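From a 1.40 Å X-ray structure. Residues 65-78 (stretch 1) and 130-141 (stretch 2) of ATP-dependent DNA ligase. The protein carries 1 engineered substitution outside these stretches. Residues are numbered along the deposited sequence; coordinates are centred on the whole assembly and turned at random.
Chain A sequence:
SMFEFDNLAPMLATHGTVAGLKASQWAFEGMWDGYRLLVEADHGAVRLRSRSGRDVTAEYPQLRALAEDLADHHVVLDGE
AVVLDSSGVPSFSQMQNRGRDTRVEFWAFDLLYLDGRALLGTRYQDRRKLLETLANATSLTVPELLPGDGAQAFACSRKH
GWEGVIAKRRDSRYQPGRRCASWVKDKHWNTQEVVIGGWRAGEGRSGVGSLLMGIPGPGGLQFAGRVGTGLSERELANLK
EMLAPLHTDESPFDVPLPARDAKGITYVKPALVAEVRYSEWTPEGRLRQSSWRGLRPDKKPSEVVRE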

ATOM      1  N   ALA A  65      -9.217 -20.204   1.909  1.00 33.63           N
ATOM      2  CA  ALA A  65     -10.288 -20.442   2.867  1.00 38.95           C
ATOM      3  C   ALA A  65     -11.254 -19.273   2.977  1.00 39.02           C
ATOM      4  O   ALA A  65     -12.227 -19.372   3.732  1.00 43.00           O
ATOM      5  CB  ALA A  65      -9.697 -20.752   4.245  1.00 39.53           C
ATOM      6  N   LEU A  66     -11.003 -18.178   2.250  1.00 35.33           N
ATOM      7  CA  LEU A  66     -11.844 -16.990   2.345  1.00 33.63           C
ATOM      8  C   LEU A  66     -13.312 -17.319   2.127  1.00 39.79           C
ATOM      9  O   LEU A  66     -14.178 -16.876   2.887  1.00 49.74           O
ATOM     10  CB  LEU A  66     -11.377 -15.954   1.320  1.00 34.42           C
ATOM     11  CG  LEU A  66     -10.897 -14.581   1.784  1.00 42.17           C
ATOM     12  CD1 LEU A  66     -10.666 -13.687   0.573  1.00 34.10           C
ATOM     13  CD2 LEU A  66     -11.901 -13.951   2.728  1.00 48.94           C
ATOM     14  N   ALA A  67     -13.612 -18.097   1.090  1.00 34.70           N
ATOM     15  CA  ALA A  67     -14.991 -18.395   0.730  1.00 48.79           C
ATOM     16  C   ALA A  67     -15.519 -19.683   1.340  1.00 44.57           C
ATOM     17  O   ALA A  67     -16.674 -20.030   1.085  1.00 39.94           O
ATOM     18  CB  ALA A  67     -15.150 -18.474  -0.789  1.00 57.11           C
ATOM     19  N   GLU A  68     -14.713 -20.408   2.120  1.00 43.05           N
ATOM     20  CA  GLU A  68     -15.224 -21.625   2.743  1.00 46.59           C
ATOM     21  C   GLU A  68     -16.400 -21.321   3.664  1.00 51.69           C
ATOM     22  O   GLU A  68     -17.263 -22.181   3.878  1.00 58.55           O
ATOM     23  CB  GLU A  68     -14.103 -22.349   3.493  1.00 53.32           C
ATOM     24  CG  GLU A  68     -13.997 -21.972   4.958  1.00 58.47           C
ATOM     25  CD  GLU A  68     -13.284 -23.018   5.792  1.00 65.07           C
ATOM     26  OE1 GLU A  68     -13.705 -23.243   6.949  1.00 68.30           O
ATOM     27  OE2 GLU A  68     -12.301 -23.609   5.295  1.00 64.27           O
ATOM     28  N   ASP A  69     -16.452 -20.103   4.205  1.00 48.11           N
ATOM     29  CA  ASP A  69     -17.601 -19.618   4.957  1.00 52.49           C
ATOM     30  C   ASP A  69     -18.696 -19.077   4.046  1.00 51.72           C
ATOM     31  O   ASP A  69     -19.848 -18.958   4.479  1.00 54.83           O
ATOM     32  CB  ASP A  69     -17.136 -18.497   5.895  1.00 63.52           C
ATOM     33  CG  ASP A  69     -18.002 -18.362   7.133  1.00 68.45           C
ATOM     34  OD1 ASP A  69     -19.212 -18.089   6.996  1.00 72.30           O
ATOM     35  OD2 ASP A  69     -17.466 -18.515   8.250  1.00 70.18           O
ATOM     36  N   LEU A  70     -18.361 -18.738   2.800  1.00 50.53           N
ATOM     37  CA  LEU A  70     -19.296 -18.161   1.842  1.00 47.56           C
ATOM     38  C   LEU A  70     -19.789 -19.186   0.832  1.00 41.79           C
ATOM     39  O   LEU A  70     -20.155 -18.819  -0.289  1.00 43.81           O
ATOM     40  CB  LEU A  70     -18.639 -17.001   1.095  1.00 43.10           C
ATOM     41  CG  LEU A  70     -18.163 -15.777   1.868  1.00 38.81           C
ATOM     42  CD1 LEU A  70     -17.245 -14.952   0.986  1.00 35.77           C
ATOM     43  CD2 LEU A  70     -19.354 -14.959   2.313  1.00 39.88           C
ATOM     44  N   ALA A  71     -19.818 -20.466   1.213  1.00 36.52           N
ATOM     45  CA  ALA A  71     -19.949 -21.530   0.223  1.00 37.17           C
ATOM     46  C   ALA A  71     -21.246 -21.435  -0.570  1.00 35.87           C
ATOM     47  O   ALA A  71     -21.291 -21.864  -1.729  1.00 50.46           O
ATOM     48  CB  ALA A  71     -19.806 -22.899   0.889  1.00 32.90           C
ATOM     49  N   ASP A  72     -22.306 -20.888   0.024  1.00 24.16           N
ATOM     50  CA  ASP A  72     -23.581 -20.767  -0.672  1.00 33.40           C
ATOM     51  C   ASP A  72     -23.697 -19.484  -1.487  1.00 36.28           C
ATOM     52  O   ASP A  72     -24.647 -19.345  -2.264  1.00 46.78           O
ATOM     53  CB  ASP A  72     -24.755 -20.837   0.315  1.00 43.43           C
ATOM     54  CG  ASP A  72     -24.660 -22.023   1.265  1.00 58.96           C
ATOM     55  OD1 ASP A  72     -24.616 -21.798   2.495  1.00 63.46           O
ATOM     56  OD2 ASP A  72     -24.632 -23.179   0.787  1.00 60.80           O
ATOM     57  N   HIS A  73     -22.763 -18.557  -1.333  1.00 27.06           N
ATOM     58  CA  HIS A  73     -22.836 -17.255  -1.979  1.00 27.61           C
ATOM     59  C   HIS A  73     -21.992 -17.216  -3.249  1.00 21.17           C
ATOM     60  O   HIS A  73     -21.018 -17.954  -3.415  1.00 24.15           O
ATOM     61  CB  HIS A  73     -22.324 -16.160  -1.037  1.00 26.91           C
ATOM     62  CG  HIS A  73     -23.238 -15.851   0.107  1.00 27.67           C
ATOM     63  ND1 HIS A  73     -24.442 -15.199  -0.052  1.00 26.46           N
ATOM     64  CD2 HIS A  73     -23.111 -16.083   1.436  1.00 27.60           C
ATOM     65  CE1 HIS A  73     -25.024 -15.058   1.126  1.00 31.52           C
ATOM     66  NE2 HIS A  73     -24.232 -15.578   2.045  1.00 27.36           N
ATOM     67  N   HIS A  74     -22.355 -16.291  -4.138  1.00 20.89           N
ATOM     68  CA  HIS A  74     -21.496 -15.901  -5.250  1.00 19.93           C
ATOM     69  C   HIS A  74     -21.278 -14.401  -5.117  1.00 16.30           C
ATOM     70  O   HIS A  74     -22.223 -13.623  -5.284  1.00 16.21           O
ATOM     71  CB  HIS A  74     -22.143 -16.248  -6.585  1.00 17.85           C
ATOM     72  CG  HIS A  74     -21.375 -15.767  -7.777  1.00 18.37           C
ATOM     73  ND1 HIS A  74     -21.901 -15.796  -9.051  1.00 24.09           N
ATOM     74  CD2 HIS A  74     -20.132 -15.245  -7.893  1.00 19.43           C
ATOM     75  CE1 HIS A  74     -21.013 -15.306  -9.899  1.00 21.72           C
ATOM     76  NE2 HIS A  74     -19.933 -14.962  -9.223  1.00 26.69           N
ATOM     77  N   VAL A  75     -20.056 -13.993  -4.771  1.00 16.61           N
ATOM     78  CA  VAL A  75     -19.772 -12.584  -4.529  1.00 15.42           C
ATOM     79  C   VAL A  75     -18.497 -12.152  -5.235  1.00 15.89           C
ATOM     80  O   VAL A  75     -17.602 -12.959  -5.515  1.00 16.81           O
ATOM     81  CB  VAL A  75     -19.681 -12.215  -3.028  1.00 26.11           C
ATOM     82  CG1 VAL A  75     -21.002 -12.465  -2.325  1.00 25.28           C
ATOM     83  CG2 VAL A  75     -18.540 -12.968  -2.359  1.00 26.22           C
ATOM     84  N   VAL A  76     -18.427 -10.859  -5.528  1.00 13.86           N
ATOM     85  CA  VAL A  76     -17.187 -10.204  -5.920  1.00 15.60           C
ATOM     86  C   VAL A  76     -16.922  -9.100  -4.912  1.00 14.25           C
ATOM     87  O   VAL A  76     -17.771  -8.229  -4.692  1.00 14.20           O
ATOM     88  CB  VAL A  76     -17.261  -9.647  -7.348  1.00 16.41           C
ATOM     89  CG1 VAL A  76     -16.019  -8.833  -7.661  1.00 15.78           C
ATOM     90  CG2 VAL A  76     -17.428 -10.770  -8.356  1.00 14.87           C
ATOM     91  N   LEU A  77     -15.759  -9.162  -4.275  1.00 15.29           N
ATOM     92  CA  LEU A  77     -15.345  -8.194  -3.278  1.00 13.90           C
ATOM     93  C   LEU A  77     -14.139  -7.425  -3.783  1.00 13.22           C
ATOM     94  O   LEU A  77     -13.374  -7.902  -4.628  1.00 14.76           O
ATOM     95  CB  LEU A  77     -14.945  -8.901  -1.978  1.00 15.66           C
ATOM     96  CG  LEU A  77     -16.042  -9.808  -1.426  1.00 14.65           C
ATOM     97  CD1 LEU A  77     -15.422 -10.955  -0.649  1.00 19.13           C
ATOM     98  CD2 LEU A  77     -16.978  -9.005  -0.557  1.00 18.24           C
ATOM     99  N   ASP A  78     -13.997  -6.217  -3.265  1.00 13.80           N
ATOM    100  CA  ASP A  78     -12.826  -5.377  -3.462  1.00 13.47           C
ATOM    101  C   ASP A  78     -12.214  -5.133  -2.094  1.00 14.01           C
ATOM    102  O   ASP A  78     -12.932  -4.913  -1.118  1.00 13.72           O
ATOM    103  CB  ASP A  78     -13.276  -4.054  -4.081  1.00 13.04           C
ATOM    104  CG  ASP A  78     -12.125  -3.146  -4.496  1.00 14.07           C
ATOM    105  OD1 ASP A  78     -10.940  -3.546  -4.451  1.00 15.31           O
ATOM    106  OD2 ASP A  78     -12.436  -1.994  -4.883  1.00 14.89           O
TER
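Stretch 2, residues 130-141: LLETLANATSLT

Stretch 2 packs on stretch 1 mainly through apolar side chains, with Asp69, Thr138, Ser139 and His73 adding substantially to the contact. No direct hydrogen bond joins the two. Together they bury 481 Å² of surface.

Stretch 2 enters as the last part of a helix that begins earlier in the chain. Residues beyond Ala137 are extended or irregular, with Thr138 at phi/psi -137/-169 and Leu140 at -61/138. Stretch 1 runs through a type I turn from Leu70 to His73, closed by His73 N to Leu70 O at 2.8 Å, and then into a strand that ends the stretch at Asp78 and continues later in the chain. The helix axis crosses the strand axis at -112°, with a closest approach of 11.5 Å. The backbones are thus well apart beside the strand, and side chains fill the gap. They come closer at the other end, where the CA atoms of Asp69 and Thr138 are 5.9 Å apart.

Leu134 is the centre of the contact. Its CB points toward stretch 1, and the t, p rotamer (179°, 62°) turns CD1 to the His73 ring and CD2 to Val75, with Leu70 near both. CD1 lies 3.9 Å from Leu70 CD2 and also sits over one face of the His73 ring, 3.9 Å from the ring centroid and 15° off the normal, a CH-pi contact. CD2 reaches Val75 CG1 at 3.9 Å. His73 is m, with chi2 of -71°, which presents its ring face to Leu134 CD1. Its ND1 is hydrogen-bonded elsewhere in the structure.

Val75 and Leu77 alternate with His74 and Val76 along the strand. The first two point toward stretch 2, while the other two are out of its reach. Leu77 is m, t. Both its methyls touch Leu140 (CD1 to Leu140 CD1 and CD2 to Leu140 CD2, each 3.7 Å), and Leu77 CD2 also reaches Leu131 CD1 at 3.7 Å. Leu131 and Leu140 share the t, p rotamer of Leu134. Both have a CB directed sideways, and the end of each side chain comes nearer to stretch 1. Leu140 CD1 also lies 4.1 Å from Leu66 CD2. Leu66 has an off-rotamer chi1 of -120°, with chi2 t.

Thr138 follows the helix and is p at chi1. This rotamer places OG1 back along the chain, where it donates to Leu134 O at 2.9 Å. The same OG1 accepts a weak bond from Leu140 N at 3.4 Å. The hydroxyl is therefore used within stretch 2, and CG2 is left to pack against Leu70 CD2 at 3.6 Å. Leu70 is m, t; its CB points sideways, but its end comes nearer and touches both Thr138 and Leu134.

The contacts of Asp69 and Ser139 are more polar in character. Asp69 points toward stretch 2 with chi1 t, and its OD1 is 3.4 Å from Thr138 CA. Asp69 is poorly ordered, so this position is less certain. Ser139 is p, and its OG lies 3.4 Å from Asp69 CB. A water links the stretches here, 2.7 Å from Ser139 OG and donating to Leu66 O at 3.2 Å.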

ATOM      1  N   LEU A 130     -24.840  -3.566   2.277  1.00 16.37           N
ATOM      2  CA  LEU A 130     -24.899  -4.964   1.854  1.00 16.73           C
ATOM      3  C   LEU A 130     -23.642  -5.722   2.260  1.00 15.26           C
ATOM      4  O   LEU A 130     -23.713  -6.881   2.689  1.00 16.10           O
ATOM      5  CB  LEU A 130     -25.068  -5.048   0.341  1.00 17.89           C
ATOM      6  CG  LEU A 130     -26.388  -4.572  -0.235  1.00 16.41           C
ATOM      7  CD1 LEU A 130     -26.298  -4.627  -1.758  1.00 17.31           C
ATOM      8  CD2 LEU A 130     -27.532  -5.432   0.260  1.00 18.55           C
ATOM      9  N   LEU A 131     -22.479  -5.085   2.119  1.00 17.41           N
ATOM     10  CA  LEU A 131     -21.229  -5.719   2.527  1.00 15.11           C
ATOM     11  C   LEU A 131     -21.208  -5.987   4.027  1.00 16.22           C
ATOM     12  O   LEU A 131     -20.808  -7.073   4.472  1.00 17.36           O
ATOM     13  CB  LEU A 131     -20.077  -4.800   2.131  1.00 15.22           C
ATOM     14  CG  LEU A 131     -18.664  -5.204   2.537  1.00 14.92           C
ATOM     15  CD1 LEU A 131     -18.286  -6.537   1.888  1.00 19.34           C
ATOM     16  CD2 LEU A 131     -17.682  -4.088   2.180  1.00 16.31           C
ATOM     17  N   GLU A 132     -21.653  -5.010   4.821  1.00 19.02           N
ATOM     18  CA  GLU A 132     -21.653  -5.174   6.268  1.00 20.44           C
ATOM     19  C   GLU A 132     -22.555  -6.327   6.673  1.00 18.93           C
ATOM     20  O   GLU A 132     -22.190  -7.140   7.532  1.00 20.53           O
ATOM     21  CB  GLU A 132     -22.138  -3.895   6.948  1.00 24.57           C
ATOM     22  CG  GLU A 132     -21.291  -2.668   6.753  1.00 40.37           C
ATOM     23  CD  GLU A 132     -21.970  -1.436   7.318  1.00 49.33           C
ATOM     24  OE1 GLU A 132     -21.273  -0.430   7.553  1.00 55.68           O
ATOM     25  OE2 GLU A 132     -23.205  -1.474   7.531  1.00 55.43           O
ATOM     26  N   THR A 133     -23.738  -6.422   6.053  1.00 19.37           N
ATOM     27  CA  THR A 133     -24.652  -7.528   6.336  1.00 21.85           C
ATOM     28  C   THR A 133     -24.006  -8.867   6.009  1.00 19.79           C
ATOM     29  O   THR A 133     -24.086  -9.819   6.795  1.00 21.41           O
ATOM     30  CB  THR A 133     -25.957  -7.361   5.542  1.00 22.79           C
ATOM     31  OG1 THR A 133     -26.614  -6.155   5.942  1.00 27.49           O
ATOM     32  CG2 THR A 133     -26.901  -8.548   5.769  1.00 25.44           C
ATOM     33  N   LEU A 134     -23.373  -8.959   4.842  1.00 19.53           N
ATOM     34  CA  LEU A 134     -22.693 -10.187   4.445  1.00 22.21           C
ATOM     35  C   LEU A 134     -21.611 -10.560   5.447  1.00 17.71           C
ATOM     36  O   LEU A 134     -21.489 -11.725   5.851  1.00 21.02           O
ATOM     37  CB  LEU A 134     -22.087 -10.000   3.053  1.00 21.47           C
ATOM     38  CG  LEU A 134     -21.321 -11.203   2.496  1.00 20.94           C
ATOM     39  CD1 LEU A 134     -22.250 -12.402   2.333  1.00 29.78           C
ATOM     40  CD2 LEU A 134     -20.639 -10.871   1.171  1.00 23.65           C
ATOM     41  N   ALA A 135     -20.828  -9.574   5.881  1.00 20.69           N
ATOM     42  CA  ALA A 135     -19.724  -9.858   6.788  1.00 21.72           C
ATOM     43  C   ALA A 135     -20.206 -10.206   8.185  1.00 19.05           C
ATOM     44  O   ALA A 135     -19.553 -10.995   8.875  1.00 20.57           O
ATOM     45  CB  ALA A 135     -18.779  -8.668   6.870  1.00 20.87           C
ATOM     46  N   ASN A 136     -21.313  -9.607   8.636  1.00 20.05           N
ATOM     47  CA  ASN A 136     -21.837  -9.904   9.964  1.00 21.24           C
ATOM     48  C   ASN A 136     -22.253 -11.361  10.095  1.00 28.93           C
ATOM     49  O   ASN A 136     -22.346 -11.872  11.215  1.00 33.74           O
ATOM     50  CB  ASN A 136     -23.067  -9.045  10.259  1.00 23.25           C
ATOM     51  CG  ASN A 136     -22.741  -7.582  10.449  1.00 36.40           C
ATOM     52  OD1 ASN A 136     -21.599  -7.209  10.721  1.00 40.21           O
ATOM     53  ND2 ASN A 136     -23.758  -6.734  10.301  1.00 36.35           N
ATOM     54  N   ALA A 137     -22.526 -12.032   8.981  1.00 28.76           N
ATOM     55  CA  ALA A 137     -22.977 -13.412   8.991  1.00 31.53           C
ATOM     56  C   ALA A 137     -21.882 -14.409   8.632  1.00 40.43           C
ATOM     57  O   ALA A 137     -22.143 -15.616   8.637  1.00 50.67           O
ATOM     58  CB  ALA A 137     -24.163 -13.577   8.036  1.00 34.79           C
ATOM     59  N   THR A 138     -20.671 -13.946   8.320  1.00 27.49           N
ATOM     60  CA  THR A 138     -19.603 -14.818   7.837  1.00 29.50           C
ATOM     61  C   THR A 138     -18.291 -14.436   8.521  1.00 22.44           C
ATOM     62  O   THR A 138     -18.263 -13.637   9.463  1.00 35.70           O
ATOM     63  CB  THR A 138     -19.470 -14.714   6.314  1.00 27.71           C
ATOM     64  OG1 THR A 138     -19.074 -13.379   5.977  1.00 26.20           O
ATOM     65  CG2 THR A 138     -20.792 -15.056   5.615  1.00 31.68           C
ATOM     66  N   SER A 139     -17.188 -15.000   8.013  1.00 24.76           N
ATOM     67  CA  SER A 139     -15.826 -14.738   8.473  1.00 25.89           C
ATOM     68  C   SER A 139     -15.126 -13.647   7.666  1.00 22.67           C
ATOM     69  O   SER A 139     -13.950 -13.354   7.913  1.00 22.83           O
ATOM     70  CB  SER A 139     -14.990 -16.013   8.373  1.00 28.92           C
ATOM     71  OG  SER A 139     -14.726 -16.317   7.013  1.00 31.34           O
ATOM     72  N   LEU A 140     -15.805 -13.077   6.685  1.00 20.74           N
ATOM     73  CA  LEU A 140     -15.234 -11.992   5.909  1.00 16.70           C
ATOM     74  C   LEU A 140     -14.932 -10.814   6.825  1.00 16.94           C
ATOM     75  O   LEU A 140     -15.741 -10.457   7.689  1.00 20.14           O
ATOM     76  CB  LEU A 140     -16.257 -11.577   4.859  1.00 19.60           C
ATOM     77  CG  LEU A 140     -15.892 -10.544   3.796  1.00 25.33           C
ATOM     78  CD1 LEU A 140     -14.701 -10.986   2.969  1.00 29.82           C
ATOM     79  CD2 LEU A 140     -17.103 -10.337   2.907  1.00 38.29           C
ATOM     80  N   THR A 141     -13.770 -10.191   6.613  1.00 16.52           N
ATOM     81  CA  THR A 141     -13.282  -9.068   7.418  1.00 16.63           C
ATOM     82  C   THR A 141     -13.589  -7.749   6.706  1.00 16.72           C
ATOM     83  O   THR A 141     -13.023  -7.470   5.641  1.00 17.22           O
ATOM     84  CB  THR A 141     -11.780  -9.232   7.653  1.00 16.86           C
ATOM     85  OG1 THR A 141     -11.529 -10.513   8.244  1.00 20.71           O
ATOM     86  CG2 THR A 141     -11.242  -8.136   8.571  1.00 20.58           C
TER
HETATM   87  O   HOH W   1     -12.948 -15.190   5.273  1.00 39.33           O